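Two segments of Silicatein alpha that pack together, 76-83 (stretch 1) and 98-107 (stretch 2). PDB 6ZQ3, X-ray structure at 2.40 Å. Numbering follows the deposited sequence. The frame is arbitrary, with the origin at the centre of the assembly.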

# COMPACT_ATOMS: atom_id res chain seq x y z
N LEU A 76 -13.64 -1.41 -1.08
CA LEU A 76 -15.08 -1.69 -1.34
C LEU A 76 -15.34 -3.20 -1.43
O LEU A 76 -16.22 -3.73 -0.76
CB LEU A 76 -15.47 -1.02 -2.67
CG LEU A 76 -16.87 -0.52 -2.96
CD1 LEU A 76 -17.50 0.18 -1.75
CD2 LEU A 76 -16.81 0.44 -4.15
N TYR A 77 -14.54 -3.90 -2.24
CA TYR A 77 -14.56 -5.34 -2.25
C TYR A 77 -14.44 -5.92 -0.82
O TYR A 77 -15.29 -6.69 -0.40
CB TYR A 77 -13.44 -5.91 -3.12
CG TYR A 77 -13.32 -7.41 -2.92
CD1 TYR A 77 -14.21 -8.27 -3.55
CD2 TYR A 77 -12.38 -7.95 -2.07
CE1 TYR A 77 -14.11 -9.63 -3.36
CE2 TYR A 77 -12.30 -9.31 -1.86
CZ TYR A 77 -13.17 -10.14 -2.51
OH TYR A 77 -13.07 -11.50 -2.32
N VAL A 78 -13.41 -5.55 -0.08
CA VAL A 78 -13.31 -6.06 1.29
C VAL A 78 -14.59 -5.79 2.10
O VAL A 78 -15.04 -6.69 2.81
CB VAL A 78 -12.11 -5.52 2.06
CG1 VAL A 78 -12.07 -6.10 3.47
CG2 VAL A 78 -10.80 -5.88 1.33
N VAL A 79 -15.14 -4.57 2.02
CA VAL A 79 -16.32 -4.18 2.83
C VAL A 79 -17.57 -4.99 2.38
O VAL A 79 -18.25 -5.60 3.21
CB VAL A 79 -16.64 -2.66 2.73
CG1 VAL A 79 -17.94 -2.30 3.47
CG2 VAL A 79 -15.50 -1.78 3.22
N ALA A 80 -17.84 -4.96 1.07
CA ALA A 80 -18.96 -5.69 0.46
C ALA A 80 -18.84 -7.19 0.66
O ALA A 80 -19.84 -7.87 0.88
CB ALA A 80 -19.04 -5.37 -1.05
N ASN A 81 -17.63 -7.72 0.57
CA ASN A 81 -17.40 -9.14 0.77
C ASN A 81 -17.20 -9.46 2.23
O ASN A 81 -17.00 -10.62 2.58
CB ASN A 81 -16.17 -9.61 0.00
CG ASN A 81 -16.12 -11.13 -0.11
OD1 ASN A 81 -17.03 -11.75 -0.64
ND2 ASN A 81 -15.05 -11.72 0.38
N GLU A 82 -17.31 -8.46 3.09
CA GLU A 82 -17.19 -8.65 4.54
C GLU A 82 -15.98 -9.47 4.99
O GLU A 82 -16.10 -10.32 5.87
CB GLU A 82 -18.48 -9.27 5.10
N GLY A 83 -14.83 -9.20 4.39
CA GLY A 83 -13.58 -9.88 4.74
C GLY A 83 -12.55 -10.09 3.63
O GLY A 83 -12.88 -10.13 2.43
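Stretch 2, residues 98-107: SCTYQEQYRG

Stretch 1 closes a helix: residues 76-80 are helical, and at Glu82 the backbone turns to positive phi (48/43), with Glu82 N bonded to Val79 O and Gly83 N to Val78 O, both at 3.0 Å, a Schellman motif. Stretch 2 meets this helix end as an irregular chain, extended at Tyr101 (-59/126), briefly 3-10 at 103-104, and entering a strand at Arg106. Its overall CA path runs steeply across that of stretch 1, neither parallel nor antiparallel; the nearest CA atoms are those of Gly83 and Arg106, 5.8 Å apart.

Tyr101 covers the most surface, 67 Å² of its own area. Its CA-to-CB bond points toward stretch 1, and chi1 of 172° (t) carries the ring across the helix end. Asn81 ND2 lies over one face of that ring, 3.2 Å from Tyr101 CZ, while making a weak hydrogen bond to Gly83 O at 3.4 Å. A water joins the same residues, 2.7 Å from both Asn81 O, to which it donates, and Tyr101 OH. Tyr77 OH comes within 4.0 Å of Tyr101 CB.

Gly83 forms the second focus. Its CA is 3.6 Å from Arg106 CG, and its O is 3.7 Å from Tyr101 CE1. An ideal CB on Gly83 would fall 2.4 Å from Arg106 CG, a clash; its phi/psi of 149/155 independently calls for glycine. No direct hydrogen bond links the modelled atoms of the two stretches.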

# COMPACT_ATOMS: atom_id res chain seq x y z
N SER A 98 -8.88 -18.17 -10.55
CA SER A 98 -10.26 -18.23 -10.08
C SER A 98 -10.38 -17.64 -8.67
O SER A 98 -9.41 -17.67 -7.90
CB SER A 98 -10.74 -19.68 -10.12
OG SER A 98 -9.68 -20.55 -9.75
N CYS A 99 -11.54 -17.06 -8.35
CA CYS A 99 -11.77 -16.54 -7.00
C CYS A 99 -12.01 -17.74 -6.09
O CYS A 99 -13.01 -18.41 -6.20
CB CYS A 99 -12.93 -15.55 -6.93
SG CYS A 99 -13.22 -14.82 -5.27
N THR A 100 -11.06 -18.02 -5.21
CA THR A 100 -11.24 -19.08 -4.24
C THR A 100 -11.43 -18.45 -2.86
O THR A 100 -11.00 -19.00 -1.87
CB THR A 100 -10.04 -20.06 -4.22
OG1 THR A 100 -9.56 -20.28 -5.56
CG2 THR A 100 -10.46 -21.41 -3.59
N TYR A 101 -12.11 -17.32 -2.77
CA TYR A 101 -12.32 -16.74 -1.46
C TYR A 101 -13.10 -17.71 -0.56
O TYR A 101 -14.18 -18.18 -0.92
CB TYR A 101 -13.06 -15.39 -1.54
CG TYR A 101 -13.45 -14.92 -0.16
CD1 TYR A 101 -12.54 -14.24 0.63
CD2 TYR A 101 -14.70 -15.21 0.38
CE1 TYR A 101 -12.87 -13.80 1.89
CE2 TYR A 101 -15.05 -14.78 1.65
CZ TYR A 101 -14.12 -14.07 2.41
OH TYR A 101 -14.42 -13.63 3.69
N GLN A 102 -12.52 -17.98 0.62
CA GLN A 102 -13.12 -18.85 1.65
C GLN A 102 -13.29 -18.09 2.98
O GLN A 102 -12.32 -17.55 3.53
CB GLN A 102 -12.22 -20.08 1.88
N GLU A 103 -14.51 -18.06 3.50
CA GLU A 103 -14.81 -17.42 4.80
C GLU A 103 -13.97 -17.98 5.97
O GLU A 103 -13.53 -17.22 6.83
CB GLU A 103 -16.32 -17.56 5.12
N GLN A 104 -13.74 -19.30 5.98
CA GLN A 104 -12.97 -19.95 7.06
C GLN A 104 -11.58 -19.35 7.26
O GLN A 104 -11.04 -19.40 8.37
CB GLN A 104 -12.84 -21.46 6.81
N TYR A 105 -11.01 -18.79 6.20
CA TYR A 105 -9.67 -18.20 6.27
C TYR A 105 -9.66 -16.67 6.26
O TYR A 105 -8.64 -16.05 5.97
CB TYR A 105 -8.80 -18.73 5.12
CG TYR A 105 -8.68 -20.24 5.09
N ARG A 106 -10.80 -16.08 6.59
CA ARG A 106 -10.93 -14.63 6.63
C ARG A 106 -9.97 -14.06 7.67
O ARG A 106 -10.15 -14.26 8.87
CB ARG A 106 -12.36 -14.22 6.96
CG ARG A 106 -12.65 -12.75 6.73
N GLY A 107 -8.95 -13.35 7.20
CA GLY A 107 -7.96 -12.76 8.09
C GLY A 107 -8.42 -11.46 8.70
O GLY A 107 -8.10 -11.16 9.85
O HOH W 1 -17.11 -13.09 3.68